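Local coordinates for STU0660 (Streptococcus thermophilus, PDB 3ZTH), which belongs to the large Csn2 group of Cas proteins, takes part in CRISPR-mediated bacterial immunity and probably binds DNA, at residues A[4-7]-A[11-14]; A[45-50]-A[58-63]; A[313-318]-A[329-334]. All blocks are in the same frame, centred on the assembly; numbering follows the deposited sequence.

Contact 1 (A[4-7]-A[11-14])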
ATOM      1  N   PHE A   4      22.260 -30.816 -14.901  1.00 32.71           N
ATOM      2  CA  PHE A   4      21.440 -31.987 -14.644  1.00 32.73           C
ATOM      3  C   PHE A   4      20.242 -31.415 -13.899  1.00 33.68           C
ATOM      4  O   PHE A   4      20.275 -31.216 -12.687  1.00 35.06           O
ATOM      5  CB  PHE A   4      22.220 -33.014 -13.825  1.00 31.47           C
ATOM      6  CG  PHE A   4      23.178 -33.825 -14.652  1.00 31.30           C
ATOM      7  CD1 PHE A   4      22.709 -34.849 -15.473  1.00 29.90           C
ATOM      8  CD2 PHE A   4      24.542 -33.533 -14.657  1.00 30.45           C
ATOM      9  CE1 PHE A   4      23.582 -35.573 -16.287  1.00 31.59           C
ATOM     10  CE2 PHE A   4      25.422 -34.252 -15.471  1.00 30.85           C
ATOM     11  CZ  PHE A   4      24.943 -35.272 -16.288  1.00 29.26           C
ATOM     12  N   VAL A   5      19.197 -31.113 -14.662  1.00 33.67           N
ATOM     13  CA  VAL A   5      17.993 -30.493 -14.128  1.00 32.23           C
ATOM     14  C   VAL A   5      17.059 -31.452 -13.435  1.00 32.88           C
ATOM     15  O   VAL A   5      16.696 -32.502 -13.976  1.00 32.47           O
ATOM     16  CB  VAL A   5      17.210 -29.766 -15.249  1.00 31.57           C
ATOM     17  CG1 VAL A   5      16.048 -28.977 -14.654  1.00 28.21           C
ATOM     18  CG2 VAL A   5      18.150 -28.848 -16.013  1.00 29.68           C
ATOM     19  N   GLN A   6      16.648 -31.065 -12.235  1.00 32.98           N
ATOM     20  CA  GLN A   6      15.753 -31.879 -11.448  1.00 34.65           C
ATOM     21  C   GLN A   6      14.376 -32.038 -12.079  1.00 37.36           C
ATOM     22  O   GLN A   6      13.759 -31.074 -12.545  1.00 36.34           O
ATOM     23  CB  GLN A   6      15.608 -31.285 -10.059  1.00 35.27           C
ATOM     24  CG  GLN A   6      15.148 -32.296  -9.033  1.00 36.65           C
ATOM     25  CD  GLN A   6      15.278 -31.770  -7.629  1.00 37.81           C
ATOM     26  OE1 GLN A   6      16.280 -31.128  -7.282  1.00 37.55           O
ATOM     27  NE2 GLN A   6      14.271 -32.041  -6.800  1.00 37.31           N
ATOM     28  N   HIS A   7      13.902 -33.277 -12.077  1.00 39.79           N
ATOM     29  CA  HIS A   7      12.602 -33.628 -12.620  1.00 43.08           C
ATOM     30  C   HIS A   7      11.768 -34.143 -11.455  1.00 44.36           C
ATOM     31  O   HIS A   7      12.252 -34.918 -10.637  1.00 44.96           O
ATOM     32  CB  HIS A   7      12.762 -34.735 -13.656  1.00 45.94           C
ATOM     33  CG  HIS A   7      11.496 -35.079 -14.373  1.00 51.14           C
ATOM     34  ND1 HIS A   7      11.076 -34.411 -15.503  1.00 51.72           N
ATOM     35  CD2 HIS A   7      10.554 -36.019 -14.120  1.00 52.37           C
ATOM     36  CE1 HIS A   7       9.932 -34.926 -15.917  1.00 53.05           C
ATOM     37  NE2 HIS A   7       9.594 -35.904 -15.096  1.00 53.72           N
ATOM     38  N   GLU A  11      14.625 -39.347 -13.588  1.00 42.37           N
ATOM     39  CA  GLU A  11      16.026 -38.964 -13.529  1.00 42.23           C
ATOM     40  C   GLU A  11      16.150 -37.514 -13.964  1.00 38.61           C
ATOM     41  O   GLU A  11      15.228 -36.947 -14.536  1.00 37.21           O
ATOM     42  CB  GLU A  11      16.856 -39.849 -14.461  1.00 46.59           C
ATOM     43  CG  GLU A  11      16.285 -39.941 -15.870  1.00 51.71           C
ATOM     44  CD  GLU A  11      17.136 -40.782 -16.794  1.00 56.29           C
ATOM     45  OE1 GLU A  11      18.246 -41.196 -16.389  1.00 58.56           O
ATOM     46  OE2 GLU A  11      16.694 -41.027 -17.934  1.00 59.66           O
ATOM     47  N   ARG A  12      17.298 -36.915 -13.698  1.00 35.40           N
ATOM     48  CA  ARG A  12      17.503 -35.532 -14.070  1.00 33.90           C
ATOM     49  C   ARG A  12      17.597 -35.385 -15.579  1.00 33.63           C
ATOM     50  O   ARG A  12      18.026 -36.304 -16.281  1.00 32.13           O
ATOM     51  CB  ARG A  12      18.764 -34.987 -13.389  1.00 32.11           C
ATOM     52  CG  ARG A  12      18.530 -34.656 -11.925  1.00 29.99           C
ATOM     53  CD  ARG A  12      19.811 -34.504 -11.130  1.00 30.16           C
ATOM     54  NE  ARG A  12      19.523 -34.161  -9.738  1.00 30.32           N
ATOM     55  CZ  ARG A  12      19.200 -32.940  -9.322  1.00 31.99           C
ATOM     56  NH1 ARG A  12      19.135 -31.942 -10.195  1.00 28.56           N
ATOM     57  NH2 ARG A  12      18.924 -32.718  -8.041  1.00 31.13           N
ATOM     58  N   ILE A  13      17.154 -34.234 -16.075  1.00 32.07           N
ATOM     59  CA  ILE A  13      17.216 -33.948 -17.499  1.00 31.09           C
ATOM     60  C   ILE A  13      18.644 -33.485 -17.745  1.00 32.34           C
ATOM     61  O   ILE A  13      19.089 -32.501 -17.150  1.00 31.01           O
ATOM     62  CB  ILE A  13      16.237 -32.820 -17.889  1.00 29.58           C
ATOM     63  CG1 ILE A  13      14.807 -33.246 -17.563  1.00 28.35           C
ATOM     64  CG2 ILE A  13      16.347 -32.514 -19.369  1.00 27.61           C
ATOM     65  CD1 ILE A  13      14.060 -32.252 -16.713  1.00 29.55           C
ATOM     66  N   GLU A  14      19.361 -34.213 -18.599  1.00 34.02           N
ATOM     67  CA  GLU A  14      20.747 -33.881 -18.927  1.00 34.62           C
ATOM     68  C   GLU A  14      20.822 -32.879 -20.070  1.00 32.94           C
ATOM     69  O   GLU A  14      20.171 -33.039 -21.095  1.00 32.66           O
ATOM     70  CB  GLU A  14      21.532 -35.142 -19.313  1.00 36.60           C
ATOM     71  CG  GLU A  14      23.037 -34.925 -19.414  1.00 40.90           C
ATOM     72  CD  GLU A  14      23.794 -36.210 -19.670  1.00 45.24           C
ATOM     73  OE1 GLU A  14      23.341 -37.260 -19.164  1.00 48.68           O
ATOM     74  OE2 GLU A  14      24.841 -36.175 -20.361  1.00 46.54           O
TER

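Contact 2 (A[45-50]-A[58-63])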
ATOM      1  N   LYS A  45      13.440 -16.707  -8.740  1.00 42.88           N
ATOM      2  CA  LYS A  45      12.095 -17.026  -8.294  1.00 42.91           C
ATOM      3  C   LYS A  45      12.027 -17.294  -6.787  1.00 43.36           C
ATOM      4  O   LYS A  45      12.838 -18.037  -6.239  1.00 40.79           O
ATOM      5  CB  LYS A  45      11.592 -18.256  -9.050  1.00 41.33           C
ATOM      6  CG  LYS A  45      10.263 -18.798  -8.581  1.00 40.41           C
ATOM      7  CD  LYS A  45       9.120 -17.906  -9.009  1.00 42.77           C
ATOM      8  CE  LYS A  45       7.779 -18.570  -8.713  1.00 44.91           C
ATOM      9  NZ  LYS A  45       6.634 -17.797  -9.277  1.00 46.44           N
ATOM     10  N   LYS A  46      11.056 -16.676  -6.123  1.00 45.87           N
ATOM     11  CA  LYS A  46      10.837 -16.890  -4.695  1.00 47.94           C
ATOM     12  C   LYS A  46       9.717 -17.929  -4.674  1.00 47.76           C
ATOM     13  O   LYS A  46       8.582 -17.648  -5.054  1.00 47.59           O
ATOM     14  CB  LYS A  46      10.400 -15.589  -4.019  1.00 50.11           C
ATOM     15  CG  LYS A  46      11.452 -14.482  -4.105  1.00 55.12           C
ATOM     16  CD  LYS A  46      10.834 -13.102  -3.909  1.00 59.00           C
ATOM     17  CE  LYS A  46      11.757 -12.003  -4.422  1.00 59.57           C
ATOM     18  NZ  LYS A  46      11.027 -10.720  -4.637  1.00 59.66           N
ATOM     19  N   TYR A  47      10.057 -19.136  -4.246  1.00 47.46           N
ATOM     20  CA  TYR A  47       9.122 -20.246  -4.230  1.00 47.56           C
ATOM     21  C   TYR A  47       8.046 -20.250  -3.159  1.00 48.10           C
ATOM     22  O   TYR A  47       8.328 -20.056  -1.978  1.00 50.34           O
ATOM     23  CB  TYR A  47       9.893 -21.554  -4.111  1.00 48.04           C
ATOM     24  CG  TYR A  47      11.050 -21.709  -5.071  1.00 46.92           C
ATOM     25  CD1 TYR A  47      10.842 -21.743  -6.451  1.00 47.69           C
ATOM     26  CD2 TYR A  47      12.347 -21.893  -4.594  1.00 45.63           C
ATOM     27  CE1 TYR A  47      11.902 -21.965  -7.338  1.00 46.59           C
ATOM     28  CE2 TYR A  47      13.408 -22.113  -5.465  1.00 47.27           C
ATOM     29  CZ  TYR A  47      13.181 -22.153  -6.835  1.00 47.63           C
ATOM     30  OH  TYR A  47      14.231 -22.393  -7.692  1.00 49.01           O
ATOM     31  N   SER A  48       6.810 -20.490  -3.578  1.00 47.26           N
ATOM     32  CA  SER A  48       5.702 -20.593  -2.641  1.00 46.86           C
ATOM     33  C   SER A  48       5.681 -22.084  -2.356  1.00 47.47           C
ATOM     34  O   SER A  48       6.422 -22.838  -2.985  1.00 48.16           O
ATOM     35  CB  SER A  48       4.385 -20.186  -3.295  1.00 46.05           C
ATOM     36  OG  SER A  48       3.971 -21.151  -4.246  1.00 47.26           O
ATOM     37  N   SER A  49       4.848 -22.526  -1.421  1.00 48.44           N
ATOM     38  CA  SER A  49       4.791 -23.950  -1.124  1.00 49.06           C
ATOM     39  C   SER A  49       4.072 -24.700  -2.246  1.00 48.40           C
ATOM     40  O   SER A  49       4.334 -25.876  -2.483  1.00 48.69           O
ATOM     41  CB  SER A  49       4.097 -24.193   0.221  1.00 50.22           C
ATOM     42  OG  SER A  49       2.841 -23.546   0.272  1.00 53.84           O
ATOM     43  N   GLU A  50       3.168 -24.022  -2.943  1.00 48.44           N
ATOM     44  CA  GLU A  50       2.458 -24.661  -4.044  1.00 49.86           C
ATOM     45  C   GLU A  50       3.421 -24.868  -5.216  1.00 49.10           C
ATOM     46  O   GLU A  50       3.209 -25.739  -6.060  1.00 48.24           O
ATOM     47  CB  GLU A  50       1.259 -23.814  -4.495  1.00 52.41           C
ATOM     48  CG  GLU A  50       0.080 -23.799  -3.521  1.00 58.00           C
ATOM     49  CD  GLU A  50       0.193 -22.716  -2.451  1.00 60.08           C
ATOM     50  OE1 GLU A  50       1.237 -22.641  -1.771  1.00 62.48           O
ATOM     51  OE2 GLU A  50      -0.773 -21.940  -2.286  1.00 61.11           O
ATOM     52  N   GLU A  58      10.535 -29.263  -1.368  1.00 50.38           N
ATOM     53  CA  GLU A  58      11.976 -29.070  -1.311  1.00 51.00           C
ATOM     54  C   GLU A  58      12.321 -28.261  -2.560  1.00 49.14           C
ATOM     55  O   GLU A  58      11.759 -28.508  -3.627  1.00 48.73           O
ATOM     56  CB  GLU A  58      12.690 -30.421  -1.352  1.00 54.80           C
ATOM     57  CG  GLU A  58      13.816 -30.541  -0.342  1.00 62.06           C
ATOM     58  CD  GLU A  58      13.302 -30.513   1.085  1.00 66.41           C
ATOM     59  OE1 GLU A  58      12.608 -31.476   1.479  1.00 66.80           O
ATOM     60  OE2 GLU A  58      13.581 -29.525   1.806  1.00 69.73           O
ATOM     61  N   GLU A  59      13.226 -27.297  -2.438  1.00 46.24           N
ATOM     62  CA  GLU A  59      13.589 -26.482  -3.591  1.00 45.31           C
ATOM     63  C   GLU A  59      14.306 -27.314  -4.647  1.00 44.27           C
ATOM     64  O   GLU A  59      15.158 -28.132  -4.320  1.00 44.65           O
ATOM     65  CB  GLU A  59      14.482 -25.321  -3.166  1.00 45.69           C
ATOM     66  CG  GLU A  59      14.011 -24.620  -1.910  1.00 49.13           C
ATOM     67  CD  GLU A  59      14.659 -23.265  -1.719  1.00 51.01           C
ATOM     68  OE1 GLU A  59      15.867 -23.130  -2.011  1.00 51.90           O
ATOM     69  OE2 GLU A  59      13.956 -22.336  -1.266  1.00 52.47           O
ATOM     70  N   PRO A  60      13.959 -27.119  -5.934  1.00 43.35           N
ATOM     71  CA  PRO A  60      14.580 -27.860  -7.041  1.00 41.92           C
ATOM     72  C   PRO A  60      16.053 -27.487  -7.254  1.00 41.87           C
ATOM     73  O   PRO A  60      16.458 -26.344  -7.038  1.00 41.79           O
ATOM     74  CB  PRO A  60      13.701 -27.492  -8.233  1.00 41.61           C
ATOM     75  CG  PRO A  60      13.280 -26.093  -7.906  1.00 40.21           C
ATOM     76  CD  PRO A  60      12.920 -26.202  -6.440  1.00 40.92           C
ATOM     77  N   THR A  61      16.844 -28.453  -7.701  1.00 40.34           N
ATOM     78  CA  THR A  61      18.265 -28.235  -7.905  1.00 39.02           C
ATOM     79  C   THR A  61      18.771 -28.532  -9.316  1.00 37.98           C
ATOM     80  O   THR A  61      18.128 -29.254 -10.081  1.00 36.65           O
ATOM     81  CB  THR A  61      19.045 -29.092  -6.875  1.00 40.83           C
ATOM     82  OG1 THR A  61      19.464 -28.257  -5.791  1.00 43.07           O
ATOM     83  CG2 THR A  61      20.234 -29.774  -7.499  1.00 38.32           C
ATOM     84  N   ILE A  62      19.922 -27.953  -9.654  1.00 36.92           N
ATOM     85  CA  ILE A  62      20.568 -28.182 -10.950  1.00 35.84           C
ATOM     86  C   ILE A  62      22.025 -28.546 -10.667  1.00 36.05           C
ATOM     87  O   ILE A  62      22.770 -27.743 -10.094  1.00 36.66           O
ATOM     88  CB  ILE A  62      20.544 -26.925 -11.854  1.00 35.65           C
ATOM     89  CG1 ILE A  62      19.100 -26.540 -12.184  1.00 35.83           C
ATOM     90  CG2 ILE A  62      21.330 -27.193 -13.127  1.00 33.90           C
ATOM     91  CD1 ILE A  62      18.975 -25.485 -13.270  1.00 35.98           C
ATOM     92  N   LEU A  63      22.432 -29.750 -11.067  1.00 35.27           N
ATOM     93  CA  LEU A  63      23.796 -30.218 -10.822  1.00 35.04           C
ATOM     94  C   LEU A  63      24.686 -30.154 -12.050  1.00 37.00           C
ATOM     95  O   LEU A  63      24.197 -30.167 -13.181  1.00 37.74           O
ATOM     96  CB  LEU A  63      23.770 -31.662 -10.314  1.00 31.52           C
ATOM     97  CG  LEU A  63      22.786 -31.938  -9.174  1.00 33.04           C
ATOM     98  CD1 LEU A  63      22.780 -33.428  -8.856  1.00 31.97           C
ATOM     99  CD2 LEU A  63      23.163 -31.107  -7.947  1.00 30.59           C
TER

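Contact 3 (A[313-318]-A[329-334])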
ATOM      1  N   VAL A 313      16.450 -38.937 -49.025  1.00 34.83           N
ATOM      2  CA  VAL A 313      17.761 -38.851 -48.386  1.00 35.26           C
ATOM      3  C   VAL A 313      17.688 -38.496 -46.906  1.00 35.65           C
ATOM      4  O   VAL A 313      18.401 -39.088 -46.080  1.00 36.76           O
ATOM      5  CB  VAL A 313      18.666 -37.819 -49.112  1.00 35.85           C
ATOM      6  CG1 VAL A 313      19.865 -37.459 -48.244  1.00 36.28           C
ATOM      7  CG2 VAL A 313      19.150 -38.403 -50.430  1.00 36.20           C
ATOM      8  N   ASP A 314      16.843 -37.532 -46.564  1.00 33.27           N
ATOM      9  CA  ASP A 314      16.728 -37.147 -45.172  1.00 32.86           C
ATOM     10  C   ASP A 314      16.126 -38.280 -44.346  1.00 32.61           C
ATOM     11  O   ASP A 314      16.483 -38.460 -43.175  1.00 32.40           O
ATOM     12  CB  ASP A 314      15.892 -35.866 -45.027  1.00 32.98           C
ATOM     13  CG  ASP A 314      16.637 -34.616 -45.515  1.00 35.10           C
ATOM     14  OD1 ASP A 314      17.878 -34.664 -45.674  1.00 35.51           O
ATOM     15  OD2 ASP A 314      15.984 -33.572 -45.730  1.00 36.73           O
ATOM     16  N   SER A 315      15.232 -39.056 -44.957  1.00 31.50           N
ATOM     17  CA  SER A 315      14.584 -40.175 -44.266  1.00 29.96           C
ATOM     18  C   SER A 315      15.628 -41.228 -43.937  1.00 29.67           C
ATOM     19  O   SER A 315      15.603 -41.831 -42.866  1.00 30.70           O
ATOM     20  CB  SER A 315      13.497 -40.800 -45.144  1.00 29.41           C
ATOM     21  OG  SER A 315      12.515 -39.849 -45.504  1.00 31.06           O
ATOM     22  N   VAL A 316      16.545 -41.446 -44.870  1.00 28.16           N
ATOM     23  CA  VAL A 316      17.606 -42.417 -44.669  1.00 29.00           C
ATOM     24  C   VAL A 316      18.516 -41.971 -43.526  1.00 29.81           C
ATOM     25  O   VAL A 316      18.761 -42.734 -42.589  1.00 29.01           O
ATOM     26  CB  VAL A 316      18.434 -42.595 -45.968  1.00 28.81           C
ATOM     27  CG1 VAL A 316      19.658 -43.476 -45.716  1.00 25.43           C
ATOM     28  CG2 VAL A 316      17.553 -43.221 -47.031  1.00 29.23           C
ATOM     29  N   ILE A 317      19.015 -40.738 -43.612  1.00 30.69           N
ATOM     30  CA  ILE A 317      19.893 -40.185 -42.586  1.00 30.86           C
ATOM     31  C   ILE A 317      19.203 -40.257 -41.224  1.00 31.33           C
ATOM     32  O   ILE A 317      19.814 -40.627 -40.224  1.00 31.77           O
ATOM     33  CB  ILE A 317      20.249 -38.712 -42.908  1.00 32.71           C
ATOM     34  CG1 ILE A 317      21.016 -38.651 -44.228  1.00 30.37           C
ATOM     35  CG2 ILE A 317      21.053 -38.094 -41.769  1.00 28.14           C
ATOM     36  CD1 ILE A 317      22.324 -39.389 -44.200  1.00 33.00           C
ATOM     37  N   LEU A 318      17.921 -39.908 -41.196  1.00 31.53           N
ATOM     38  CA  LEU A 318      17.144 -39.955 -39.965  1.00 31.73           C
ATOM     39  C   LEU A 318      17.188 -41.358 -39.358  1.00 32.08           C
ATOM     40  O   LEU A 318      17.457 -41.523 -38.163  1.00 31.80           O
ATOM     41  CB  LEU A 318      15.693 -39.538 -40.252  1.00 31.00           C
ATOM     42  CG  LEU A 318      14.544 -39.658 -39.232  1.00 33.12           C
ATOM     43  CD1 LEU A 318      15.037 -39.876 -37.833  1.00 35.11           C
ATOM     44  CD2 LEU A 318      13.706 -38.404 -39.296  1.00 31.25           C
ATOM     45  N   TYR A 329      12.796 -46.235 -33.735  1.00 32.92           N
ATOM     46  CA  TYR A 329      11.941 -45.648 -34.765  1.00 34.19           C
ATOM     47  C   TYR A 329      12.555 -45.614 -36.161  1.00 35.51           C
ATOM     48  O   TYR A 329      13.748 -45.352 -36.325  1.00 34.52           O
ATOM     49  CB  TYR A 329      11.520 -44.231 -34.394  1.00 34.56           C
ATOM     50  CG  TYR A 329      10.557 -43.659 -35.402  1.00 34.30           C
ATOM     51  CD1 TYR A 329       9.210 -44.040 -35.396  1.00 33.41           C
ATOM     52  CD2 TYR A 329      10.994 -42.781 -36.397  1.00 34.63           C
ATOM     53  CE1 TYR A 329       8.324 -43.566 -36.354  1.00 35.18           C
ATOM     54  CE2 TYR A 329      10.114 -42.297 -37.366  1.00 35.46           C
ATOM     55  CZ  TYR A 329       8.781 -42.694 -37.338  1.00 36.28           C
ATOM     56  OH  TYR A 329       7.905 -42.215 -38.281  1.00 37.76           O
ATOM     57  N   ARG A 330      11.727 -45.876 -37.169  1.00 35.75           N
ATOM     58  CA  ARG A 330      12.190 -45.862 -38.549  1.00 38.14           C
ATOM     59  C   ARG A 330      11.114 -45.384 -39.509  1.00 39.94           C
ATOM     60  O   ARG A 330       9.958 -45.802 -39.435  1.00 40.06           O
ATOM     61  CB  ARG A 330      12.631 -47.261 -39.001  1.00 37.28           C
ATOM     62  CG  ARG A 330      13.808 -47.855 -38.258  1.00 38.40           C
ATOM     63  CD  ARG A 330      15.140 -47.311 -38.739  1.00 38.55           C
ATOM     64  NE  ARG A 330      16.238 -47.947 -38.018  1.00 39.54           N
ATOM     65  CZ  ARG A 330      16.467 -47.790 -36.717  1.00 39.83           C
ATOM     66  NH1 ARG A 330      15.677 -47.011 -35.990  1.00 42.05           N
ATOM     67  NH2 ARG A 330      17.478 -48.421 -36.134  1.00 39.97           N
ATOM     68  N   ILE A 331      11.508 -44.502 -40.413  1.00 42.07           N
ATOM     69  CA  ILE A 331      10.599 -44.016 -41.433  1.00 46.11           C
ATOM     70  C   ILE A 331      10.545 -45.164 -42.445  1.00 49.69           C
ATOM     71  O   ILE A 331      11.583 -45.658 -42.878  1.00 49.28           O
ATOM     72  CB  ILE A 331      11.165 -42.731 -42.081  1.00 45.44           C
ATOM     73  CG1 ILE A 331      10.984 -41.562 -41.112  1.00 45.16           C
ATOM     74  CG2 ILE A 331      10.495 -42.461 -43.421  1.00 43.54           C
ATOM     75  CD1 ILE A 331      11.737 -40.318 -41.506  1.00 46.82           C
ATOM     76  N   ARG A 332       9.345 -45.617 -42.789  1.00 54.91           N
ATOM     77  CA  ARG A 332       9.203 -46.711 -43.746  1.00 60.51           C
ATOM     78  C   ARG A 332       8.963 -46.188 -45.157  1.00 63.80           C
ATOM     79  O   ARG A 332       8.253 -45.202 -45.362  1.00 63.87           O
ATOM     80  CB  ARG A 332       8.056 -47.654 -43.345  1.00 62.75           C
ATOM     81  CG  ARG A 332       8.412 -48.737 -42.317  1.00 64.95           C
ATOM     82  CD  ARG A 332       8.401 -48.221 -40.881  1.00 68.30           C
ATOM     83  NE  ARG A 332       8.581 -49.304 -39.911  1.00 71.52           N
ATOM     84  CZ  ARG A 332       8.677 -49.138 -38.592  1.00 73.20           C
ATOM     85  NH1 ARG A 332       8.613 -47.923 -38.053  1.00 72.71           N
ATOM     86  NH2 ARG A 332       8.839 -50.195 -37.804  1.00 73.50           N
ATOM     87  N   CYS A 333       9.568 -46.865 -46.125  1.00 66.90           N
ATOM     88  CA  CYS A 333       9.455 -46.496 -47.530  1.00 70.36           C
ATOM     89  C   CYS A 333       8.030 -46.160 -47.948  1.00 70.95           C
ATOM     90  O   CYS A 333       7.113 -46.957 -47.752  1.00 70.81           O
ATOM     91  CB  CYS A 333       9.984 -47.634 -48.401  1.00 71.92           C
ATOM     92  SG  CYS A 333       9.824 -47.346 -50.171  1.00 76.56           S
ATOM     93  N   SER A 334       7.853 -44.978 -48.531  1.00 72.75           N
ATOM     94  CA  SER A 334       6.538 -44.543 -48.993  1.00 75.74           C
ATOM     95  C   SER A 334       5.899 -45.583 -49.920  1.00 78.02           C
ATOM     96  O   SER A 334       6.593 -46.293 -50.654  1.00 78.59           O
ATOM     97  CB  SER A 334       6.655 -43.204 -49.730  1.00 75.48           C
ATOM     98  OG  SER A 334       5.436 -42.853 -50.366  1.00 73.51           O
TER

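Contact 1 (A[4-7]-A[11-14])
The guanidinium of Arg12 has Gln6 CG over one face, 3.7 Å above its plane and offset toward the rim. Phe4 O lies at its edge, where Arg12 NH1 gives it a hydrogen bond of 2.8 Å. The bond is bent, and the donor stands 31° out of the carbonyl plane. Arg12 NH1 also bonds Thr61 O, just before strand 62-63. Arg12 NH2 reaches Gln6 OE1 at 3.2 Å, but this bond is weak; the stronger partner of that oxygen is Thr61 N.

The Phe4 ring has Arg12 CB near its plane at one edge. Phe4 CE1 comes to 3.2 Å from Glu14 CG, which approaches the ring obliquely. Glu14 CG is anti to the backbone N (chi1 -169°), which carries the extended chain beside the ring. The carboxylate continues to a salt bridge with Lys2. Ile13 CD1 meets the edge of the His7 ring, 3.9 Å from ND1. That buried nitrogen has no polar partner in the model.

On the other side of the sheet Val5 CB lies 4.2 Å from Ile13 CB, and both residues pack on helix 28-43. Their backbones pair twice, Val5 N to Ile13 O at 2.9 Å and Ile13 N to Val5 O at 2.8 Å. Val5-Ile13 is thus the hydrogen-bonded pair and Phe4-Glu14 the non-hydrogen-bonded pair of an antiparallel beta hairpin, strands 2-5 and 13-16.

Contact 2 (A[45-50]-A[58-63])
Tyr47 meets Pro60 through apolar contact. Pro60 CD lies over one face of the Tyr47 ring, 4.1 Å above the plane and toward its rim. Pro60 CG also lies 3.8 Å from Tyr47 OH. The two side chains come from opposite directions, so the phenol end of the tyrosine meets the CG-CD side of the proline. Tyr47 CG is anti to its own carbonyl carbon (chi1 -49°), which sends the ring across to the 58-63 segment. Leu52 touches both Tyr47 and Pro60, and Trp40 of helix 28-43 adds a further contact to Tyr47.

Polar atoms meet the same ring differently. Glu59 OE2 sits in the ring plane at its edge, 3.7 Å from Tyr47 CD2. The carboxylate is turned 75° from the ring. On the face opposite Pro60, Lys45 O lies over the centre of the Tyr47 ring, 4.0 Å above the plane. This carbonyl accepts a hydrogen bond from Arg72, whose side chain also touches Tyr47.

The contact joins the loop after helix 28-43 to the lead-in of strand 62-63, away from the annotated metal sites. Ser48 is the N-cap of the short helix that follows. Lys45 packs on Glu173 of the second subunit.

Across the contact, the chemistry is therefore mainly van der Waals. The carboxylate oxygen at the ring edge may gain a little from the weakly positive ring hydrogens.

Contact 3 (A[313-318]-A[329-334])
Ile331 lays its two branches over Ser315 and Leu318, neighbours one turn apart on helix 312-324. Its CD1 methyl does most of the work. Ile331 CD1 lies 3.5 Å from Leu318 CD2 and 3.7 Å from Leu318 CG. The two side chains cross at about a right angle, and the CD1 methyl meets the CD2 methyl and CG of Leu318. The second branch of Ile331, CG2, turns to the serine and comes within 3.8 Å of Ser315 CB. Ile331 CG1 is anti to the carbonyl carbon and CG2 anti to the backbone N (chi1 -75°). This turns CG2 to Ser315 and lets CD1 reach Leu318 while still touching Ser315.

The serine takes part through carbon as well as oxygen. Ser315 OG lies 3.9 Å from Ile331 CG2, a van der Waals approach. Its polar need is met by Ser311 O, just before the helix, to which it is hydrogen-bonded. The hydroxyl can therefore be buried next to methyl groups.

The backbone of the 329-334 segment is held separately. Ile331 N bonds Asn319 OD1 of the same helix, and Arg332 N bonds Gln307 OE1. Leu346 of the second subunit reaches Ser315 and Cys333, and the Ile331 packing lies beside this subunit interface. The side chain of Leu318 is about 12 Å from a bound magnesium ion, so the contact stands near the metal site but does not form it.

The contact thus sets Ile331 of an irregular segment against helix 312-324. Leu310, in the loop before that helix, touches both Ile331 and Leu318. Val296 of helix 286-296 also packs on Leu318, so this leucine lies between Ile331 and residues of both helices 312-324 and 286-296.

From the N terminus, contact 1 closes first, turning strand 2-5 back along strand 13-16 as a hairpin. After helix 28-43, contact 2 closes the loop that holds short helix 49-52 and leads into strand 62-63. That strand pairs with the edge of strand 2-5 away from strand 13-16, so contacts 1 and 2 touch, through Phe4 with Leu63 and Gln6 with Thr61. Contact 3 closes last, folding the chain after helix 312-324 back on that helix. Its nearest atoms are about 17 Å from contact 1 and about 28 Å from contact 2. The three follow in series and neither nest nor cross. Contacts 2 and 3 both touch the second subunit.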